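Local coordinates for protein putative deoxyribonuclease yjjV (Escherichia coli, PDB 1ZZM) that probably hydrolyses ester bonds as a TatD-type metallo-dependent hydrolase that binds two divalent metal cations per subunit, at residues E118-A123 against K146-P151; P129-S134 against T254-P259; K140-L145 against V170-K175; Q164-F169 against A195-A200. One frame throughout, in Å; residues are numbered along the deposited sequence.

Interaction 1: residues E118-A123 against K146-P151. With ZN (zinc ion), chain D.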
loop_
_atom_site.group_PDB
_atom_site.type_symbol
_atom_site.label_atom_id
_atom_site.label_comp_id
_atom_site.label_asym_id
_atom_site.label_seq_id
_atom_site.Cartn_x
_atom_site.Cartn_y
_atom_site.Cartn_z
ATOM N N GLU A 118 -0.537 -3.527 18.167
ATOM C CA GLU A 118 -1.428 -4.670 18.301
ATOM C C GLU A 118 -1.517 -5.397 16.959
ATOM O O GLU A 118 -1.585 -6.625 16.900
ATOM C CB GLU A 118 -2.841 -4.230 18.720
ATOM C CG GLU A 118 -2.976 -3.845 20.203
ATOM C CD GLU A 118 -2.488 -4.948 21.144
ATOM O OE1 GLU A 118 -2.991 -6.096 21.063
ATOM O OE2 GLU A 118 -1.587 -4.665 21.949
ATOM N N GLN A 119 -1.521 -4.632 15.872
ATOM C CA GLN A 119 -1.630 -5.248 14.557
ATOM C C GLN A 119 -0.307 -5.811 14.095
ATOM O O GLN A 119 -0.281 -6.802 13.370
ATOM C CB GLN A 119 -2.186 -4.226 13.582
ATOM C CG GLN A 119 -3.599 -3.878 13.977
ATOM C CD GLN A 119 -4.221 -2.861 13.075
ATOM O OE1 GLN A 119 -4.004 -1.647 13.230
ATOM N NE2 GLN A 119 -4.962 -3.329 12.118
ATOM N N LEU A 120 0.789 -5.197 14.529
ATOM C CA LEU A 120 2.098 -5.721 14.169
ATOM C C LEU A 120 2.233 -7.087 14.849
ATOM O O LEU A 120 2.825 -8.007 14.291
ATOM C CB LEU A 120 3.216 -4.753 14.606
ATOM C CG LEU A 120 3.329 -3.465 13.752
ATOM C CD1 LEU A 120 4.505 -2.640 14.229
ATOM C CD2 LEU A 120 3.513 -3.799 12.256
ATOM N N LYS A 121 1.676 -7.234 16.049
ATOM C CA LYS A 121 1.748 -8.521 16.723
ATOM C C LYS A 121 0.965 -9.576 15.925
ATOM O O LYS A 121 1.408 -10.720 15.839
ATOM C CB LYS A 121 1.187 -8.444 18.155
ATOM C CG LYS A 121 2.058 -7.669 19.119
ATOM C CD LYS A 121 1.517 -7.788 20.543
ATOM C CE LYS A 121 2.613 -7.484 21.568
ATOM N NZ LYS A 121 2.970 -6.025 21.676
ATOM N N LEU A 122 -0.175 -9.193 15.344
ATOM C CA LEU A 122 -0.968 -10.129 14.562
ATOM C C LEU A 122 -0.257 -10.553 13.279
ATOM O O LEU A 122 -0.297 -11.727 12.897
ATOM C CB LEU A 122 -2.341 -9.555 14.222
ATOM C CG LEU A 122 -3.290 -9.538 15.418
ATOM C CD1 LEU A 122 -4.567 -8.740 15.133
ATOM C CD2 LEU A 122 -3.629 -10.994 15.765
ATOM N N ALA A 123 0.419 -9.611 12.632
ATOM C CA ALA A 123 1.147 -9.930 11.413
ATOM C C ALA A 123 2.227 -10.944 11.771
ATOM O O ALA A 123 2.470 -11.874 11.001
ATOM C CB ALA A 123 1.755 -8.673 10.792
ATOM N N LYS A 146 11.711 -1.244 13.733
ATOM C CA LYS A 146 12.977 -1.780 14.190
ATOM C C LYS A 146 12.760 -2.635 15.451
ATOM O O LYS A 146 13.239 -3.757 15.536
ATOM C CB LYS A 146 13.966 -0.657 14.472
ATOM C CG LYS A 146 15.370 -1.187 14.874
ATOM C CD LYS A 146 16.200 -0.078 15.492
ATOM C CE LYS A 146 17.599 -0.551 15.915
ATOM N NZ LYS A 146 18.505 -0.672 14.733
ATOM N N ARG A 147 12.009 -2.120 16.413
ATOM C CA ARG A 147 11.763 -2.855 17.647
ATOM C C ARG A 147 11.026 -4.168 17.522
ATOM O O ARG A 147 11.407 -5.165 18.143
ATOM C CB ARG A 147 10.973 -1.979 18.626
ATOM C CG ARG A 147 11.801 -0.847 19.146
ATOM C CD ARG A 147 11.087 -0.057 20.185
ATOM N NE ARG A 147 12.019 0.906 20.771
ATOM C CZ ARG A 147 11.639 2.032 21.349
ATOM N NH1 ARG A 147 10.352 2.329 21.412
ATOM N NH2 ARG A 147 12.548 2.863 21.849
ATOM N N HIS A 148 9.979 -4.187 16.704
ATOM C CA HIS A 148 9.174 -5.385 16.621
ATOM C C HIS A 148 9.631 -6.455 15.654
ATOM O O HIS A 148 9.151 -7.570 15.714
ATOM C CB HIS A 148 7.722 -4.954 16.472
ATOM C CG HIS A 148 7.323 -3.984 17.540
ATOM N ND1 HIS A 148 7.488 -4.265 18.884
ATOM C CD2 HIS A 148 6.892 -2.702 17.475
ATOM C CE1 HIS A 148 7.178 -3.197 19.596
ATOM N NE2 HIS A 148 6.818 -2.234 18.764
ATOM N N ASP A 149 10.568 -6.094 14.780
ATOM C CA ASP A 149 11.223 -7.042 13.885
ATOM C C ASP A 149 10.308 -8.100 13.272
ATOM O O ASP A 149 10.341 -9.280 13.639
ATOM C CB ASP A 149 12.353 -7.684 14.704
ATOM C CG ASP A 149 13.195 -8.645 13.906
ATOM O OD1 ASP A 149 13.390 -8.453 12.678
ATOM O OD2 ASP A 149 13.677 -9.600 14.538
ATOM N N LEU A 150 9.487 -7.674 12.331
ATOM C CA LEU A 150 8.568 -8.589 11.662
ATOM C C LEU A 150 9.355 -9.340 10.598
ATOM O O LEU A 150 9.936 -8.724 9.711
ATOM C CB LEU A 150 7.432 -7.818 10.976
ATOM C CG LEU A 150 6.377 -7.185 11.877
ATOM C CD1 LEU A 150 6.996 -6.029 12.633
ATOM C CD2 LEU A 150 5.180 -6.723 11.028
ATOM N N PRO A 151 9.371 -10.684 10.659
ATOM C CA PRO A 151 10.100 -11.494 9.679
ATOM C C PRO A 151 9.708 -11.195 8.222
ATOM O O PRO A 151 10.555 -11.211 7.325
ATOM C CB PRO A 151 9.711 -12.921 10.058
ATOM C CG PRO A 151 9.521 -12.840 11.501
ATOM C CD PRO A 151 8.758 -11.547 11.687
HETATM ZN ZN ZN D . 6.012 -0.426 19.118
#

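Interaction 2: residues P129-S134 against T254-P259. With ZN (zinc ion), chain C.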
loop_
_atom_site.group_PDB
_atom_site.type_symbol
_atom_site.label_atom_id
_atom_site.label_comp_id
_atom_site.label_asym_id
_atom_site.label_seq_id
_atom_site.Cartn_x
_atom_site.Cartn_y
_atom_site.Cartn_z
ATOM N N PRO A 129 3.140 -10.004 5.827
ATOM C CA PRO A 129 3.811 -8.713 5.712
ATOM C C PRO A 129 2.731 -7.665 6.026
ATOM O O PRO A 129 1.552 -8.005 6.084
ATOM C CB PRO A 129 4.233 -8.657 4.244
ATOM C CG PRO A 129 3.137 -9.391 3.534
ATOM C CD PRO A 129 2.851 -10.580 4.500
ATOM N N VAL A 130 3.131 -6.404 6.221
ATOM C CA VAL A 130 2.185 -5.335 6.511
ATOM C C VAL A 130 2.227 -4.259 5.437
ATOM O O VAL A 130 3.261 -4.035 4.783
ATOM C CB VAL A 130 2.492 -4.676 7.884
ATOM C CG1 VAL A 130 2.260 -5.720 9.030
ATOM C CG2 VAL A 130 3.969 -4.206 7.925
ATOM N N ILE A 131 1.087 -3.618 5.227
ATOM C CA ILE A 131 0.957 -2.508 4.277
ATOM C C ILE A 131 0.786 -1.323 5.207
ATOM O O ILE A 131 -0.203 -1.210 5.953
ATOM C CB ILE A 131 -0.279 -2.682 3.358
ATOM C CG1 ILE A 131 0.040 -3.744 2.289
ATOM C CG2 ILE A 131 -0.646 -1.338 2.688
ATOM C CD1 ILE A 131 -1.156 -4.025 1.295
ATOM N N LEU A 132 1.766 -0.440 5.155
ATOM C CA LEU A 132 1.826 0.683 6.055
ATOM C C LEU A 132 1.568 2.054 5.465
ATOM O O LEU A 132 2.033 2.382 4.366
ATOM C CB LEU A 132 3.208 0.697 6.727
ATOM C CG LEU A 132 3.610 -0.530 7.534
ATOM C CD1 LEU A 132 5.160 -0.572 7.647
ATOM C CD2 LEU A 132 2.936 -0.480 8.920
ATOM N N HIS A 133 0.849 2.838 6.267
ATOM C CA HIS A 133 0.504 4.231 5.986
ATOM C C HIS A 133 1.367 5.044 6.943
ATOM O O HIS A 133 1.485 4.710 8.132
ATOM C CB HIS A 133 -0.971 4.478 6.329
ATOM C CG HIS A 133 -1.429 5.897 6.129
ATOM N ND1 HIS A 133 -1.961 6.351 4.945
ATOM C CD2 HIS A 133 -1.491 6.939 6.989
ATOM C CE1 HIS A 133 -2.343 7.610 5.079
ATOM N NE2 HIS A 133 -2.064 7.992 6.314
ATOM N N SER A 134 1.974 6.110 6.432
ATOM C CA SER A 134 2.810 6.957 7.272
ATOM C C SER A 134 2.736 8.369 6.724
ATOM O O SER A 134 3.103 8.625 5.577
ATOM C CB SER A 134 4.266 6.486 7.262
ATOM O OG SER A 134 5.038 7.212 8.244
ATOM N N THR A 254 7.932 -11.149 -4.267
ATOM C CA THR A 254 8.776 -11.494 -3.127
ATOM C C THR A 254 8.172 -11.065 -1.792
ATOM O O THR A 254 8.265 -11.778 -0.793
ATOM C CB THR A 254 10.178 -10.886 -3.285
ATOM O OG1 THR A 254 10.773 -11.392 -4.489
ATOM C CG2 THR A 254 11.047 -11.270 -2.108
ATOM N N LEU A 255 7.508 -9.916 -1.791
ATOM C CA LEU A 255 6.912 -9.424 -0.570
ATOM C C LEU A 255 5.571 -10.068 -0.222
ATOM O O LEU A 255 5.377 -10.479 0.914
ATOM C CB LEU A 255 6.726 -7.902 -0.667
ATOM C CG LEU A 255 6.190 -7.274 0.642
ATOM C CD1 LEU A 255 7.233 -7.496 1.734
ATOM C CD2 LEU A 255 5.920 -5.756 0.464
ATOM N N PHE A 256 4.671 -10.164 -1.206
ATOM C CA PHE A 256 3.295 -10.671 -1.023
ATOM C C PHE A 256 2.951 -12.051 -1.568
ATOM O O PHE A 256 1.946 -12.662 -1.155
ATOM C CB PHE A 256 2.293 -9.734 -1.697
ATOM C CG PHE A 256 2.343 -8.335 -1.214
ATOM C CD1 PHE A 256 1.886 -8.012 0.063
ATOM C CD2 PHE A 256 2.800 -7.308 -2.058
ATOM C CE1 PHE A 256 1.876 -6.705 0.487
ATOM C CE2 PHE A 256 2.790 -6.002 -1.636
ATOM C CZ PHE A 256 2.327 -5.691 -0.358
ATOM N N ASN A 257 3.746 -12.511 -2.527
ATOM C CA ASN A 257 3.507 -13.784 -3.214
ATOM C C ASN A 257 2.316 -13.608 -4.182
ATOM O O ASN A 257 1.450 -14.480 -4.307
ATOM C CB ASN A 257 3.242 -14.923 -2.218
ATOM C CG ASN A 257 3.649 -16.293 -2.778
ATOM O OD1 ASN A 257 4.670 -16.423 -3.455
ATOM N ND2 ASN A 257 2.868 -17.315 -2.473
ATOM N N VAL A 258 2.279 -12.452 -4.852
ATOM C CA VAL A 258 1.237 -12.125 -5.837
ATOM C C VAL A 258 1.923 -12.092 -7.213
ATOM O O VAL A 258 2.700 -11.173 -7.493
ATOM C CB VAL A 258 0.604 -10.733 -5.544
ATOM C CG1 VAL A 258 -0.288 -10.297 -6.700
ATOM C CG2 VAL A 258 -0.202 -10.796 -4.253
ATOM N N PRO A 259 1.634 -13.084 -8.090
ATOM C CA PRO A 259 2.181 -13.260 -9.450
ATOM C C PRO A 259 1.797 -12.209 -10.496
ATOM O O PRO A 259 2.700 -11.672 -11.190
ATOM C CB PRO A 259 1.667 -14.637 -9.838
ATOM C CG PRO A 259 0.288 -14.615 -9.269
ATOM C CD PRO A 259 0.516 -14.024 -7.867
ATOM O OXT PRO A 259 0.587 -11.954 -10.641
HETATM ZN ZN ZN C . -2.394 5.404 3.193
HETATM O O HOH W 1 -4.304 5.319 2.487
HETATM O O HOH W 2 -2.388 7.550 2.062
#

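Interaction 3: residues K140-L145 against V170-K175. With ZN (zinc ion), chain D.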
loop_
_atom_site.group_PDB
_atom_site.type_symbol
_atom_site.label_atom_id
_atom_site.label_comp_id
_atom_site.label_asym_id
_atom_site.label_seq_id
_atom_site.Cartn_x
_atom_site.Cartn_y
_atom_site.Cartn_z
ATOM N N LYS A 140 9.034 7.838 13.750
ATOM C CA LYS A 140 8.360 7.049 14.776
ATOM C C LYS A 140 7.999 5.675 14.251
ATOM O O LYS A 140 8.202 4.678 14.938
ATOM C CB LYS A 140 7.099 7.772 15.257
ATOM C CG LYS A 140 7.382 8.850 16.302
ATOM C CD LYS A 140 7.908 8.200 17.592
ATOM C CE LYS A 140 7.993 9.186 18.741
ATOM N NZ LYS A 140 8.669 8.565 19.926
ATOM N N LEU A 141 7.491 5.614 13.020
ATOM C CA LEU A 141 7.108 4.325 12.449
ATOM C C LEU A 141 8.347 3.449 12.361
ATOM O O LEU A 141 8.309 2.289 12.739
ATOM C CB LEU A 141 6.480 4.506 11.056
ATOM C CG LEU A 141 6.172 3.170 10.365
ATOM C CD1 LEU A 141 5.191 2.374 11.232
ATOM C CD2 LEU A 141 5.583 3.414 8.974
ATOM N N ALA A 142 9.453 4.016 11.888
ATOM C CA ALA A 142 10.702 3.244 11.797
ATOM C C ALA A 142 11.153 2.733 13.179
ATOM O O ALA A 142 11.693 1.621 13.301
ATOM C CB ALA A 142 11.815 4.096 11.181
ATOM N N MET A 143 10.958 3.547 14.211
ATOM C CA MET A 143 11.343 3.142 15.554
ATOM C C MET A 143 10.591 1.861 15.967
ATOM O O MET A 143 11.198 0.929 16.497
ATOM C CB MET A 143 11.046 4.271 16.546
ATOM C CG MET A 143 11.353 3.930 17.993
ATOM S SD MET A 143 10.480 5.122 19.106
ATOM C CE MET A 143 8.726 4.595 18.833
ATOM N N HIS A 144 9.282 1.817 15.699
ATOM C CA HIS A 144 8.455 0.643 16.018
ATOM C C HIS A 144 8.853 -0.545 15.124
ATOM O O HIS A 144 8.986 -1.662 15.614
ATOM C CB HIS A 144 6.938 0.936 15.820
ATOM C CG HIS A 144 6.349 1.872 16.850
ATOM N ND1 HIS A 144 6.146 1.508 18.162
ATOM C CD2 HIS A 144 5.988 3.175 16.768
ATOM C CE1 HIS A 144 5.695 2.545 18.849
ATOM N NE2 HIS A 144 5.594 3.573 18.025
ATOM N N LEU A 145 9.045 -0.320 13.818
ATOM C CA LEU A 145 9.421 -1.461 12.956
ATOM C C LEU A 145 10.738 -2.088 13.411
ATOM O O LEU A 145 10.890 -3.324 13.424
ATOM C CB LEU A 145 9.543 -1.039 11.495
ATOM C CG LEU A 145 8.255 -0.386 10.940
ATOM C CD1 LEU A 145 8.502 0.104 9.506
ATOM C CD2 LEU A 145 7.099 -1.363 10.977
ATOM N N VAL A 170 14.279 0.876 4.112
ATOM C CA VAL A 170 14.872 -0.152 3.252
ATOM C C VAL A 170 15.872 -0.998 4.058
ATOM O O VAL A 170 15.932 -2.230 3.902
ATOM C CB VAL A 170 15.583 0.518 2.040
ATOM C CG1 VAL A 170 16.351 -0.514 1.209
ATOM C CG2 VAL A 170 14.536 1.186 1.155
ATOM N N GLN A 171 16.631 -0.335 4.929
ATOM C CA GLN A 171 17.617 -1.038 5.746
ATOM C C GLN A 171 16.941 -1.931 6.795
ATOM O O GLN A 171 17.548 -2.891 7.277
ATOM C CB GLN A 171 18.618 -0.022 6.338
ATOM C CG GLN A 171 19.444 0.608 5.180
ATOM C CD GLN A 171 20.254 1.868 5.536
ATOM O OE1 GLN A 171 20.056 2.501 6.587
ATOM N NE2 GLN A 171 21.156 2.256 4.624
ATOM N N LEU A 172 15.678 -1.648 7.108
ATOM C CA LEU A 172 14.926 -2.501 8.037
ATOM C C LEU A 172 14.247 -3.642 7.246
ATOM O O LEU A 172 13.540 -4.476 7.823
ATOM C CB LEU A 172 13.870 -1.680 8.804
ATOM C CG LEU A 172 14.540 -0.772 9.832
ATOM C CD1 LEU A 172 13.483 0.161 10.486
ATOM C CD2 LEU A 172 15.209 -1.658 10.874
ATOM N N GLY A 173 14.447 -3.647 5.925
ATOM C CA GLY A 173 13.893 -4.684 5.064
ATOM C C GLY A 173 12.541 -4.377 4.453
ATOM O O GLY A 173 11.909 -5.246 3.852
ATOM N N TYR A 174 12.095 -3.140 4.605
ATOM C CA TYR A 174 10.788 -2.733 4.066
ATOM C C TYR A 174 10.893 -2.206 2.649
ATOM O O TYR A 174 11.968 -1.731 2.224
ATOM C CB TYR A 174 10.163 -1.660 4.968
ATOM C CG TYR A 174 9.669 -2.273 6.258
ATOM C CD1 TYR A 174 8.335 -2.688 6.387
ATOM C CD2 TYR A 174 10.565 -2.589 7.277
ATOM C CE1 TYR A 174 7.918 -3.415 7.502
ATOM C CE2 TYR A 174 10.172 -3.312 8.380
ATOM C CZ TYR A 174 8.843 -3.727 8.482
ATOM O OH TYR A 174 8.459 -4.479 9.553
ATOM N N LYS A 175 9.789 -2.328 1.914
ATOM C CA LYS A 175 9.749 -1.806 0.557
ATOM C C LYS A 175 9.158 -0.411 0.607
ATOM O O LYS A 175 8.610 0.007 1.634
ATOM C CB LYS A 175 8.910 -2.687 -0.333
ATOM C CG LYS A 175 9.709 -3.673 -1.145
ATOM C CD LYS A 175 10.302 -4.754 -0.339
ATOM C CE LYS A 175 10.609 -5.979 -1.241
ATOM N NZ LYS A 175 12.078 -6.187 -1.483
HETATM ZN ZN ZN D . 6.012 -0.426 19.118
HETATM O O HOH W 3 10.276 -4.928 11.425
#

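Interaction 4: residues Q164-F169 against A195-A200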
loop_
_atom_site.group_PDB
_atom_site.type_symbol
_atom_site.label_atom_id
_atom_site.label_comp_id
_atom_site.label_asym_id
_atom_site.label_seq_id
_atom_site.Cartn_x
_atom_site.Cartn_y
_atom_site.Cartn_z
ATOM N N GLN A 164 16.995 9.925 3.817
ATOM C CA GLN A 164 17.331 9.173 5.045
ATOM C C GLN A 164 16.144 8.359 5.556
ATOM O O GLN A 164 16.304 7.222 6.012
ATOM C CB GLN A 164 17.865 10.107 6.153
ATOM C CG GLN A 164 18.039 9.412 7.520
ATOM C CD GLN A 164 16.754 9.427 8.341
ATOM O OE1 GLN A 164 16.455 8.482 9.078
ATOM N NE2 GLN A 164 16.003 10.501 8.228
ATOM N N GLN A 165 14.941 8.912 5.464
ATOM C CA GLN A 165 13.786 8.168 5.954
ATOM C C GLN A 165 13.525 6.937 5.109
ATOM O O GLN A 165 13.236 5.870 5.653
ATOM C CB GLN A 165 12.551 9.066 5.997
ATOM C CG GLN A 165 12.685 10.123 7.082
ATOM C CD GLN A 165 11.612 11.172 7.004
ATOM O OE1 GLN A 165 11.176 11.578 5.891
ATOM N NE2 GLN A 165 11.182 11.658 8.184
ATOM N N ALA A 166 13.642 7.076 3.787
ATOM C CA ALA A 166 13.445 5.935 2.887
ATOM C C ALA A 166 14.499 4.874 3.113
ATOM O O ALA A 166 14.174 3.692 3.258
ATOM C CB ALA A 166 13.476 6.388 1.431
ATOM N N GLU A 167 15.767 5.285 3.150
ATOM C CA GLU A 167 16.857 4.330 3.349
ATOM C C GLU A 167 16.724 3.599 4.677
ATOM O O GLU A 167 17.004 2.411 4.753
ATOM C CB GLU A 167 18.220 5.026 3.264
ATOM C CG GLU A 167 18.474 5.685 1.913
ATOM C CD GLU A 167 19.891 6.245 1.799
ATOM O OE1 GLU A 167 20.409 6.764 2.811
ATOM O OE2 GLU A 167 20.470 6.171 0.696
ATOM N N ARG A 168 16.267 4.290 5.720
ATOM C CA ARG A 168 16.086 3.615 7.006
ATOM C C ARG A 168 15.040 2.508 6.888
ATOM O O ARG A 168 15.189 1.451 7.475
ATOM C CB ARG A 168 15.661 4.594 8.094
ATOM C CG ARG A 168 15.559 3.963 9.490
ATOM C CD ARG A 168 15.183 5.061 10.475
ATOM N NE ARG A 168 15.039 4.623 11.855
ATOM C CZ ARG A 168 14.615 5.419 12.834
ATOM N NH1 ARG A 168 14.309 6.684 12.575
ATOM N NH2 ARG A 168 14.472 4.948 14.066
ATOM N N PHE A 169 13.971 2.756 6.135
ATOM C CA PHE A 169 12.948 1.718 5.968
ATOM C C PHE A 169 13.538 0.548 5.161
ATOM O O PHE A 169 13.331 -0.622 5.484
ATOM C CB PHE A 169 11.744 2.273 5.204
ATOM C CG PHE A 169 10.827 3.143 6.035
ATOM C CD1 PHE A 169 10.437 2.754 7.324
ATOM C CD2 PHE A 169 10.329 4.345 5.519
ATOM C CE1 PHE A 169 9.575 3.540 8.065
ATOM C CE2 PHE A 169 9.459 5.139 6.267
ATOM C CZ PHE A 169 9.077 4.737 7.542
ATOM N N ALA A 195 14.712 8.032 -7.219
ATOM C CA ALA A 195 15.733 7.821 -8.238
ATOM C C ALA A 195 16.956 7.116 -7.655
ATOM O O ALA A 195 17.678 6.433 -8.370
ATOM C CB ALA A 195 16.158 9.174 -8.839
ATOM N N LYS A 196 17.186 7.253 -6.363
ATOM C CA LYS A 196 18.372 6.656 -5.754
ATOM C C LYS A 196 18.220 5.309 -5.058
ATOM O O LYS A 196 19.210 4.588 -4.882
ATOM C CB LYS A 196 18.988 7.634 -4.765
ATOM C CG LYS A 196 19.236 9.007 -5.349
ATOM C CD LYS A 196 19.680 9.978 -4.268
ATOM C CE LYS A 196 19.698 11.415 -4.790
ATOM N NZ LYS A 196 20.066 12.377 -3.713
ATOM N N LEU A 197 17.009 4.970 -4.642
ATOM C CA LEU A 197 16.825 3.693 -3.941
ATOM C C LEU A 197 17.122 2.490 -4.831
ATOM O O LEU A 197 17.029 2.574 -6.051
ATOM C CB LEU A 197 15.386 3.589 -3.410
ATOM C CG LEU A 197 14.941 4.675 -2.388
ATOM C CD1 LEU A 197 13.423 4.536 -2.064
ATOM C CD2 LEU A 197 15.775 4.536 -1.106
ATOM N N PRO A 198 17.498 1.352 -4.218
ATOM C CA PRO A 198 17.798 0.100 -4.933
ATOM C C PRO A 198 16.509 -0.300 -5.649
ATOM O O PRO A 198 15.421 -0.223 -5.064
ATOM C CB PRO A 198 18.076 -0.894 -3.825
ATOM C CG PRO A 198 18.592 -0.027 -2.679
ATOM C CD PRO A 198 17.753 1.239 -2.773
ATOM N N LEU A 199 16.622 -0.747 -6.888
ATOM C CA LEU A 199 15.431 -1.140 -7.629
ATOM C C LEU A 199 14.599 -2.229 -6.926
ATOM O O LEU A 199 13.377 -2.283 -7.088
ATOM C CB LEU A 199 15.829 -1.647 -9.015
ATOM C CG LEU A 199 14.718 -1.751 -10.062
ATOM C CD1 LEU A 199 13.926 -0.421 -10.111
ATOM C CD2 LEU A 199 15.354 -2.017 -11.443
ATOM N N ALA A 200 15.263 -3.101 -6.170
ATOM C CA ALA A 200 14.568 -4.189 -5.494
ATOM C C ALA A 200 13.732 -3.689 -4.351
ATOM O O ALA A 200 12.950 -4.449 -3.790
ATOM C CB ALA A 200 15.568 -5.228 -4.975
#

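Interaction 1: residues E118-A123 against K146-P151
Two neighbouring outer helices of the TIM-barrel-like fold meet where Leu120 and Ala123 of helix 109-125 face His148 and Leu150 at the C-terminal end of helix 138-148. Leu120 and Leu150 share most of the contact, and the two methyls of Leu120 meet different partners. CD2 abuts CD2 of Leu150 at 3.6 Å, the closest approach of the pair, with the two leucine side chains crossing at about a right angle. CD1 reaches the His148 imidazole, 4.0 Å from its CD2, in an oblique approach. One turn further on, Ala123 CB sits 3.9 Å from Leu150 CD2, so the same Leu150 methyl touches both Leu120 and Ala123.

Leu150 gets there because the chain turns sharply first: Asp149, with a phi of +40°, ends the helical conformation and brings Leu150 back toward helix 109-125. His148 has its CG anti to the carbonyl carbon (chi1 -52°), which carries the ring out between the helices. There NE2 binds a zinc ion at 2.0 Å, and CB of Arg147 lies over the centre of one ring face. No hydrogen bond links the two segments; the zinc, also bound by Asp117 of helix 109-125 and by His144, joins the helices by coordination, well away from the barrel's metal centre.

A further tie is the hydrogen bond from Lys124 NZ to the carbonyl O of His148. Beneath the contact lies the sheet: Leu120, Ala123 and Leu150 all touch Val130 of strand 130-135, while Leu120 also reaches Ile98 and Ala123 reaches Val95 on strand 95-101.

Interaction 2: residues P129-S134 against T254-P259
Phe256, at the end of the C-terminal helix 241-256, sets its ring against Pro129 and Ile131, where strand 130-135 begins. From CB the side chain leaves with CG anti to the carbonyl carbon (chi1 -58°), which sends the ring toward the strand. Along the ring, CD1 comes first, 3.9 Å from Pro129 CG. Next is CE1, which meets Ile131 CG1 at 3.9 Å. At the tip, CZ stands 4.0 Å from that same CG1. The isoleucine carbon therefore sits at the ring edge, near its plane, and the two side chains cross at about a right angle; Pro129 approaches obliquely.

A ring face is taken by the preceding residue, with Leu255 CD2 3.6 Å above the plane and offset toward the rim. Leu255 also contributes CD1, 4.1 Å from Pro129 CB, and its carbonyl O, 3.6 Å from Pro129 CG. With an alanine in place of Phe256, a gap is likely to open beside Ile131 and Pro129, and Leu255 CD2 would lose the ring face it rests on.

Further along the strand is the metal centre: His133 ND1 binds a zinc ion at 2.0 Å, a site completed by Glu97, His157 and two waters, and Asp101 hydrogen-bonds the other ring nitrogen of His133. Ile131, two residues before His133, also touches His9, a ligand of the other active-site metal.

The end of helix 241-256 thus packs at the start of the parallel strands of the TIM-barrel-like fold, away from the metal centre, touching strand 130-135 and, through Val155, its neighbour 154-156.

Interaction 3: residues K140-L145 against V170-K175
Leu145 puts its CD1 methyl squarely over the Tyr174 ring, 3.8 Å from the centroid and only 5° off the ring normal, a CH-pi contact. Tyr174 has CG anti to the carbonyl carbon (chi1 -73°), which lays its ring under Leu145. The rest of the leucine spreads toward the phenol end: CD2 lies 3.7 Å from Tyr174 OH, and CB stands 3.9 Å from Tyr174 CE2. Water 3, in the ring plane at its edge, joins the pair by a polar route as well. It donates to Leu145 O at 2.6 Å and is hydrogen-bonded to Tyr174 OH at 2.6 Å. A phenylalanine in place of Tyr174 would probably leave water 3 without its hydroxyl partner and break the water link to Leu145 O.

The second grip is Leu172, whose CD1 lies 3.6 Å from the carbonyl O of Ala142 and 4.2 Å from Leu145 CB. Just after it, a Schellman motif closes helix 163-171, with Gly173 at a phi of +93°; the chain then heads through Tyr174 into strand 175-178. Helices 138-148 and 163-171 are successive outer helices of the TIM-barrel-like fold, and the tyrosine fills the layer between helix and sheet, also touching Val130 and Leu132.

His144 leads away from this packing. Its ND1 binds the peripheral zinc at 2.2 Å, together with Asp117 and His148; CE of Met143 covers one ring face toward the rim, and Gln113 OE1 is hydrogen-bonded to NE2.

Interaction 4: residues Q164-F169 against A195-A200
Ala166 and Leu197 form the tight part of this small contact. The alanine CB lies almost equally far from both branches of the leucine, 3.9 Å from CD2 and 4.0 Å from CD1, so that the methyl fits against the fork of the isobutyl group. Leu197 reaches across because its CG is anti to the carbonyl carbon (chi1 -61°), which turns the forked end toward helix 163-171. Both residues are buried. The backbones come nearest at Glu167 and Leu197, whose CA atoms are 7.3 Å apart.

The two segments belong to consecutive beta-alpha units of the TIM-barrel-like fold, with strand 175-178 following helix 163-171 and leading on to helix 190-196. Leu197 stands just after that second helix, where the backbone becomes extended before Pro198. Its side chain also touches Ile176 of strand 175-178, while Ala166 also meets Phe159.

Toward solvent the contact thins out. Glu167 gives only its aliphatic part, with CG 4.2 Å from Leu197 CD2, and its carboxylate lies beyond the apolar contact. Lys196 is exposed; although its CB points toward the helix, the side chain comes no closer than 5.8 Å to that segment. No hydrogen bond or salt bridge crosses between the segments. Polar ties run to other places instead: the carbonyl O of Leu197 accepts a hydrogen bond from Arg237 NH1, and that of Leu199 accepts one from Asn251 ND2.

Overall arrangement
All four contacts are buried. Interaction 2 lies nearest the centre of the chain, where strand 130-135 meets the C-terminal helix; interactions 1, 3 and 4 join successive elements of the outer layer, and 4, the smallest, has exposed Lys196 beside it. Interactions 1 and 3 share helix 138-148 and the peripheral zinc, and Leu150 CD1 touches Tyr174 OH between them. Both back onto interaction 2, through Val130 and, for interaction 3, Leu132. Interaction 4 shares helix 163-171 with interaction 3 and is probably hydrogen-bonded to it. Chemistry varies accordingly: aliphatic packing beside a metal ligand in 1, an aromatic edge in 2, CH-pi and water in 3, purely aliphatic contact in 4.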